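Local coordinates for hypothetical protein PH1933 (Pyrococcus horikoshii, PDB 1WWZ) that probably transfers an acyl group from acetyl coenzyme A, which it binds, to a still unidentified acceptor as a member of the GNAT acetyltransferase family, at residues 123-126 with 132-135; 19-24 with 44-49. One frame throughout, in Å; residues are numbered along the deposited sequence.

Interaction 1 of 2, residues 123-126 with 132-135. With ACO (acetyl coenzyme *a), chain C.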
loop_
_atom_site.group_PDB
_atom_site.type_symbol
_atom_site.label_atom_id
_atom_site.label_comp_id
_atom_site.label_asym_id
_atom_site.label_seq_id
_atom_site.Cartn_x
_atom_site.Cartn_y
_atom_site.Cartn_z
ATOM N N LEU A 123 11.650 -12.879 6.788
ATOM C CA LEU A 123 10.666 -13.907 6.465
ATOM C C LEU A 123 11.338 -15.131 5.866
ATOM O O LEU A 123 12.472 -15.063 5.388
ATOM C CB LEU A 123 9.615 -13.366 5.480
ATOM C CG LEU A 123 10.115 -12.976 4.081
ATOM C CD1 LEU A 123 10.220 -14.227 3.203
ATOM C CD2 LEU A 123 9.149 -11.984 3.440
ATOM N N TRP A 124 10.632 -16.254 5.918
ATOM C CA TRP A 124 11.114 -17.502 5.349
ATOM C C TRP A 124 10.064 -17.964 4.350
ATOM O O TRP A 124 8.864 -17.938 4.637
ATOM C CB TRP A 124 11.307 -18.572 6.428
ATOM C CG TRP A 124 12.462 -18.315 7.342
ATOM C CD1 TRP A 124 12.453 -17.589 8.501
ATOM C CD2 TRP A 124 13.802 -18.798 7.181
ATOM N NE1 TRP A 124 13.702 -17.600 9.075
ATOM C CE2 TRP A 124 14.548 -18.336 8.287
ATOM C CE3 TRP A 124 14.442 -19.584 6.211
ATOM C CZ2 TRP A 124 15.909 -18.629 8.448
ATOM C CZ3 TRP A 124 15.794 -19.875 6.372
ATOM C CH2 TRP A 124 16.511 -19.399 7.485
ATOM N N VAL A 125 10.519 -18.375 3.174
ATOM C CA VAL A 125 9.615 -18.825 2.130
ATOM C C VAL A 125 10.153 -20.103 1.496
ATOM O O VAL A 125 11.366 -20.315 1.446
ATOM C CB VAL A 125 9.440 -17.715 1.056
ATOM C CG1 VAL A 125 10.797 -17.278 0.530
ATOM C CG2 VAL A 125 8.557 -18.209 -0.074
ATOM N N GLY A 126 9.245 -20.958 1.034
ATOM C CA GLY A 126 9.647 -22.207 0.407
ATOM C C GLY A 126 10.517 -21.984 -0.814
ATOM O O GLY A 126 10.255 -21.085 -1.611
ATOM N N ALA A 132 5.855 -16.248 -4.730
ATOM C CA ALA A 132 5.936 -15.415 -3.538
ATOM C C ALA A 132 7.264 -14.662 -3.521
ATOM O O ALA A 132 7.308 -13.473 -3.206
ATOM C CB ALA A 132 5.800 -16.278 -2.283
ATOM N N MET A 133 8.348 -15.350 -3.864
ATOM C CA MET A 133 9.651 -14.702 -3.868
ATOM C C MET A 133 9.706 -13.561 -4.879
ATOM O O MET A 133 10.362 -12.548 -4.636
ATOM C CB MET A 133 10.760 -15.722 -4.139
ATOM C CG MET A 133 10.945 -16.724 -3.005
ATOM S SD MET A 133 12.407 -17.762 -3.203
ATOM C CE MET A 133 11.876 -18.808 -4.509
ATOM N N ASN A 134 9.018 -13.719 -6.009
ATOM C CA ASN A 134 8.994 -12.658 -7.017
ATOM C C ASN A 134 8.305 -11.434 -6.425
ATOM O O ASN A 134 8.787 -10.309 -6.559
ATOM C CB ASN A 134 8.247 -13.110 -8.278
ATOM C CG ASN A 134 8.099 -11.987 -9.304
ATOM O OD1 ASN A 134 9.072 -11.314 -9.652
ATOM N ND2 ASN A 134 6.882 -11.788 -9.793
ATOM N N LEU A 135 7.175 -11.658 -5.760
ATOM C CA LEU A 135 6.438 -10.565 -5.141
ATOM C C LEU A 135 7.302 -9.870 -4.089
ATOM O O LEU A 135 7.396 -8.644 -4.060
ATOM C CB LEU A 135 5.146 -11.085 -4.496
ATOM C CG LEU A 135 4.296 -10.055 -3.740
ATOM C CD1 LEU A 135 4.029 -8.839 -4.627
ATOM C CD2 LEU A 135 2.987 -10.699 -3.300
HETATM N N1A ACO C . 4.230 -16.025 -10.484
HETATM C C2A ACO C . 4.856 -14.877 -10.748
HETATM N N3A ACO C . 4.695 -13.696 -10.082
HETATM C C4A ACO C . 3.761 -13.780 -9.037
HETATM C C5A ACO C . 3.066 -14.927 -8.707
HETATM C C6A ACO C . 3.329 -16.120 -9.497
HETATM N N6A ACO C . 2.695 -17.275 -9.269
HETATM N N7A ACO C . 2.212 -14.682 -7.637
HETATM C C8A ACO C . 2.415 -13.425 -7.349
HETATM N N9A ACO C . 3.356 -12.798 -8.160
HETATM C C1B ACO C . 3.829 -11.424 -8.138
HETATM C C2B ACO C . 3.427 -10.590 -9.367
HETATM O O2B ACO C . 4.432 -9.568 -9.527
HETATM C C3B ACO C . 2.000 -10.110 -8.989
HETATM O O3B ACO C . 1.779 -8.882 -9.710
HETATM P P3B ACO C . 1.094 -8.734 -11.158
HETATM O O7A ACO C . 2.015 -9.489 -12.067
HETATM O O8A ACO C . 1.092 -7.305 -11.431
HETATM O O9A ACO C . -0.259 -9.323 -11.052
HETATM C C4B ACO C . 2.125 -9.849 -7.511
HETATM O O4B ACO C . 3.264 -10.660 -7.104
HETATM C C5B ACO C . 0.986 -10.364 -6.658
HETATM O O5B ACO C . -0.302 -10.063 -7.167
HETATM P P1A ACO C . -1.567 -10.364 -6.253
HETATM O O1A ACO C . -2.709 -10.575 -7.141
HETATM O O2A ACO C . -1.680 -9.254 -5.226
HETATM O O3A ACO C . -1.157 -11.845 -5.680
HETATM P P2A ACO C . -1.960 -12.729 -4.696
HETATM O O4A ACO C . -2.132 -14.002 -5.421
HETATM O O5A ACO C . -3.180 -11.971 -4.308
HETATM O O6A ACO C . -1.063 -12.922 -3.439
HETATM C CBP ACO C . 0.329 -14.762 -2.478
HETATM C CCP ACO C . 0.271 -13.600 -3.440
HETATM C CDP ACO C . 1.802 -15.292 -2.509
HETATM C CEP ACO C . -0.074 -14.295 -1.061
HETATM C CAP ACO C . -0.691 -15.855 -2.980
HETATM O OAP ACO C . -0.293 -16.306 -4.273
HETATM C C9P ACO C . -0.817 -17.118 -2.088
HETATM O O9P ACO C . -1.658 -17.195 -1.203
HETATM N N8P ACO C . 0.071 -18.134 -2.338
HETATM C C7P ACO C . 0.109 -19.411 -1.583
HETATM C C6P ACO C . 0.661 -19.278 -0.150
HETATM C C5P ACO C . 2.075 -18.752 -0.120
HETATM O O5P ACO C . 2.958 -19.225 -0.880
HETATM N N4P ACO C . 2.382 -17.788 0.735
HETATM C C3P ACO C . 3.604 -17.049 1.066
HETATM C C2P ACO C . 4.375 -17.971 2.014
HETATM S S1P ACO C . 5.934 -17.061 2.521
HETATM C C ACO C . 5.493 -16.506 3.877
HETATM O O ACO C . 4.337 -16.645 4.495
HETATM C CH3 ACO C . 6.326 -15.577 4.956
#
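V125 on strand 120-126 meets A132 and M133 of helix 130-138, and the bound acetyl coenzyme A lies against both elements. At the start of the segment, L123 CB lies 4.0 Å from the acetyl methyl, ACO CH3. The backbone of W124 follows, with its O 3.5 Å from ACO CH3, while its indole lies on strands 142-147 and 150-156. At V125, with chi1 at 54°, CG1 sits between the backbone N and the carbonyl carbon and makes the closer contact with M133 CG, at 3.6 Å, the two side chains crossing at a slant. V125 CG2, which M133 CG also approaches, lies 4.0 Å from A132 CB and about as near the thioester sulfur, ACO S1P, at 3.9 Å. At the strand end, the bend at chi3 (-73°) turns M133 CE past V125 toward G126 O, 4.0 Å away. Farther along the helix, N134 donates ND2 to adenine N3A of the cofactor (2.9 Å, 144° at the hydrogen), and L135 brings CD1 to the ribose O4B. The side-chain contacts between strand and helix are thus apolar, one carbonyl oxygen borders the M133 methyl, and no hydrogen bond crosses. In this part of the GNAT acetyl-CoA cleft, the segments offer the thioester contact surface and the adenine one hydrogen bond; others come from residues such as V93, G101, R104 and N129.

Interaction 2 of 2, residues 19-24 with 44-49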
loop_
_atom_site.group_PDB
_atom_site.type_symbol
_atom_site.label_atom_id
_atom_site.label_comp_id
_atom_site.label_asym_id
_atom_site.label_seq_id
_atom_site.Cartn_x
_atom_site.Cartn_y
_atom_site.Cartn_z
ATOM N N GLU A 19 -12.752 -19.655 8.977
ATOM C CA GLU A 19 -12.594 -18.950 7.708
ATOM C C GLU A 19 -11.127 -18.852 7.316
ATOM O O GLU A 19 -10.771 -19.038 6.151
ATOM C CB GLU A 19 -13.166 -17.533 7.798
ATOM C CG GLU A 19 -14.670 -17.449 7.934
ATOM C CD GLU A 19 -15.154 -16.012 7.940
ATOM O OE1 GLU A 19 -14.871 -15.288 6.961
ATOM O OE2 GLU A 19 -15.813 -15.606 8.921
ATOM N N LEU A 20 -10.275 -18.543 8.289
ATOM C CA LEU A 20 -8.851 -18.423 8.018
ATOM C C LEU A 20 -8.298 -19.764 7.560
ATOM O O LEU A 20 -7.463 -19.827 6.656
ATOM C CB LEU A 20 -8.105 -17.938 9.266
ATOM C CG LEU A 20 -8.380 -16.482 9.660
ATOM C CD1 LEU A 20 -7.764 -16.194 11.012
ATOM C CD2 LEU A 20 -7.818 -15.538 8.602
ATOM N N ILE A 21 -8.767 -20.838 8.181
ATOM C CA ILE A 21 -8.308 -22.164 7.806
ATOM C C ILE A 21 -8.697 -22.464 6.359
ATOM O O ILE A 21 -7.875 -22.952 5.584
ATOM C CB ILE A 21 -8.887 -23.240 8.751
ATOM C CG1 ILE A 21 -8.310 -23.043 10.157
ATOM C CG2 ILE A 21 -8.552 -24.629 8.229
ATOM C CD1 ILE A 21 -8.840 -24.015 11.195
ATOM N N ASP A 22 -9.939 -22.156 5.990
ATOM C CA ASP A 22 -10.403 -22.391 4.620
ATOM C C ASP A 22 -9.524 -21.631 3.621
ATOM O O ASP A 22 -9.098 -22.183 2.604
ATOM C CB ASP A 22 -11.862 -21.943 4.444
ATOM C CG ASP A 22 -12.832 -22.727 5.312
ATOM O OD1 ASP A 22 -12.475 -23.829 5.779
ATOM O OD2 ASP A 22 -13.967 -22.242 5.514
ATOM N N VAL A 23 -9.261 -20.362 3.916
ATOM C CA VAL A 23 -8.428 -19.532 3.052
ATOM C C VAL A 23 -7.030 -20.132 2.949
ATOM O O VAL A 23 -6.451 -20.223 1.866
ATOM C CB VAL A 23 -8.311 -18.089 3.609
ATOM C CG1 VAL A 23 -7.220 -17.323 2.867
ATOM C CG2 VAL A 23 -9.644 -17.373 3.473
ATOM N N TYR A 24 -6.496 -20.540 4.094
ATOM C CA TYR A 24 -5.170 -21.133 4.159
ATOM C C TYR A 24 -5.102 -22.413 3.324
ATOM O O TYR A 24 -4.206 -22.577 2.498
ATOM C CB TYR A 24 -4.828 -21.439 5.618
ATOM C CG TYR A 24 -3.465 -22.053 5.835
ATOM C CD1 TYR A 24 -2.398 -21.287 6.305
ATOM C CD2 TYR A 24 -3.251 -23.411 5.603
ATOM C CE1 TYR A 24 -1.152 -21.864 6.544
ATOM C CE2 TYR A 24 -2.017 -23.994 5.836
ATOM C CZ TYR A 24 -0.971 -23.219 6.308
ATOM O OH TYR A 24 0.245 -23.805 6.554
ATOM N N ASN A 44 -3.505 -25.269 13.952
ATOM C CA ASN A 44 -2.475 -25.072 14.958
ATOM C C ASN A 44 -1.516 -23.936 14.628
ATOM O O ASN A 44 -1.143 -23.166 15.512
ATOM C CB ASN A 44 -1.688 -26.365 15.181
ATOM C CG ASN A 44 -2.569 -27.499 15.655
ATOM O OD1 ASN A 44 -3.528 -27.280 16.396
ATOM N ND2 ASN A 44 -2.243 -28.720 15.245
ATOM N N TYR A 45 -1.107 -23.823 13.368
ATOM C CA TYR A 45 -0.188 -22.752 13.015
ATOM C C TYR A 45 -0.862 -21.389 13.140
ATOM O O TYR A 45 -0.276 -20.443 13.671
ATOM C CB TYR A 45 0.364 -22.931 11.598
ATOM C CG TYR A 45 1.470 -21.944 11.295
ATOM C CD1 TYR A 45 2.575 -21.843 12.136
ATOM C CD2 TYR A 45 1.401 -21.093 10.193
ATOM C CE1 TYR A 45 3.586 -20.924 11.896
ATOM C CE2 TYR A 45 2.411 -20.161 9.942
ATOM C CZ TYR A 45 3.499 -20.086 10.799
ATOM O OH TYR A 45 4.505 -19.176 10.570
ATOM N N ILE A 46 -2.097 -21.288 12.659
ATOM C CA ILE A 46 -2.828 -20.027 12.739
ATOM C C ILE A 46 -3.043 -19.594 14.190
ATOM O O ILE A 46 -2.921 -18.413 14.514
ATOM C CB ILE A 46 -4.182 -20.130 11.991
ATOM C CG1 ILE A 46 -3.914 -20.328 10.495
ATOM C CG2 ILE A 46 -5.011 -18.870 12.209
ATOM C CD1 ILE A 46 -5.156 -20.557 9.654
ATOM N N LYS A 47 -3.347 -20.543 15.070
ATOM C CA LYS A 47 -3.536 -20.212 16.485
ATOM C C LYS A 47 -2.220 -19.700 17.069
ATOM O O LYS A 47 -2.199 -18.733 17.835
ATOM C CB LYS A 47 -4.006 -21.441 17.264
ATOM C CG LYS A 47 -5.406 -21.901 16.900
ATOM C CD LYS A 47 -5.779 -23.182 17.636
ATOM C CE LYS A 47 -5.791 -22.982 19.139
ATOM N NZ LYS A 47 -6.132 -24.248 19.853
ATOM N N TRP A 48 -1.122 -20.348 16.697
ATOM C CA TRP A 48 0.196 -19.943 17.172
ATOM C C TRP A 48 0.520 -18.528 16.685
ATOM O O TRP A 48 1.056 -17.713 17.442
ATOM C CB TRP A 48 1.267 -20.910 16.664
ATOM C CG TRP A 48 2.643 -20.617 17.191
ATOM C CD1 TRP A 48 3.179 -21.034 18.379
ATOM C CD2 TRP A 48 3.643 -19.810 16.560
ATOM N NE1 TRP A 48 4.457 -20.537 18.523
ATOM C CE2 TRP A 48 4.767 -19.785 17.420
ATOM C CE3 TRP A 48 3.702 -19.110 15.347
ATOM C CZ2 TRP A 48 5.933 -19.078 17.109
ATOM C CZ3 TRP A 48 4.866 -18.405 15.035
ATOM C CH2 TRP A 48 5.967 -18.400 15.916
ATOM N N CYS A 49 0.200 -18.242 15.424
ATOM C CA CYS A 49 0.459 -16.916 14.861
ATOM C C CYS A 49 -0.340 -15.846 15.599
ATOM O O CYS A 49 0.157 -14.750 15.859
ATOM C CB CYS A 49 0.093 -16.872 13.379
ATOM S SG CYS A 49 1.257 -17.712 12.283
#
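I46 of helix 38-53 pushes its CD1 methyl into a shallow dip on helix 14-27 formed by L20, I21 and Y24. Its side chain is extended (chi2 175°), which drives CD1 out from its own helix to the backbone of the other, 3.9 Å from L20 O. Around that methyl the neighbours are evenly spaced: L20 CB lies 4.0 Å from I46 CD1, I21 CG1 is at the same distance, and Y24 CB is at 4.1 Å. The other branch, I46 CG2, meets L20 CD1 at 4.0 Å, so L20 touches both arms of the isoleucine. Y24 makes its contact through CB; its ring lies obliquely to the methyl, and its hydroxyl is hydrogen-bonded to G35 O. The side-chain contacts are apolar, and the L20 carbonyl under the methyl is bonded to Y24 N within its own helix.

Around this patch the contact thins quickly. The segment axes stay 10.4 Å apart at closest approach and their directions differ by 120°, so the helices meet over a short patch. On the solvent side, D22 points away and forms a salt bridge with R39, N44 points away as well, and K47 is exposed. On the sheet-facing flank, Y45 barely reaches helix 14-27; C49 SG lies over one face of its ring, offset toward the rim, and its hydroxyl bonds to H89 O.

These are the two N-terminal helices of the GNAT fold, between strands 5-8 and 57-62, with the Y24 side chain about 7 Å from bound acetyl coenzyme A. Both lie against the central sheet: L20 packs on F57, V59, I66 and F69 of strands 57-62 and 65-78, I46 shares F57, C49 rests on V71, and Y24 and Y45 on E90 of strand 83-93.

In the fold
Interactions 1 and 2 are both buried and apolar at their centre, yet they share no helix or strand and lie on opposite sides of the chain's centre, about 19 Å between centres. Interaction 1 joins a sheet strand to the helix that follows it and forms a wall of the cofactor cleft, so N134, beside its apolar seam, bonds the adenine. Interaction 2 is a helix-helix crossing in the N-terminal half, where a single isoleucine does most of the work and polar groups at the margins find partners within the protein. The two do not touch, but strand 83-93 is packed against by side chains of both.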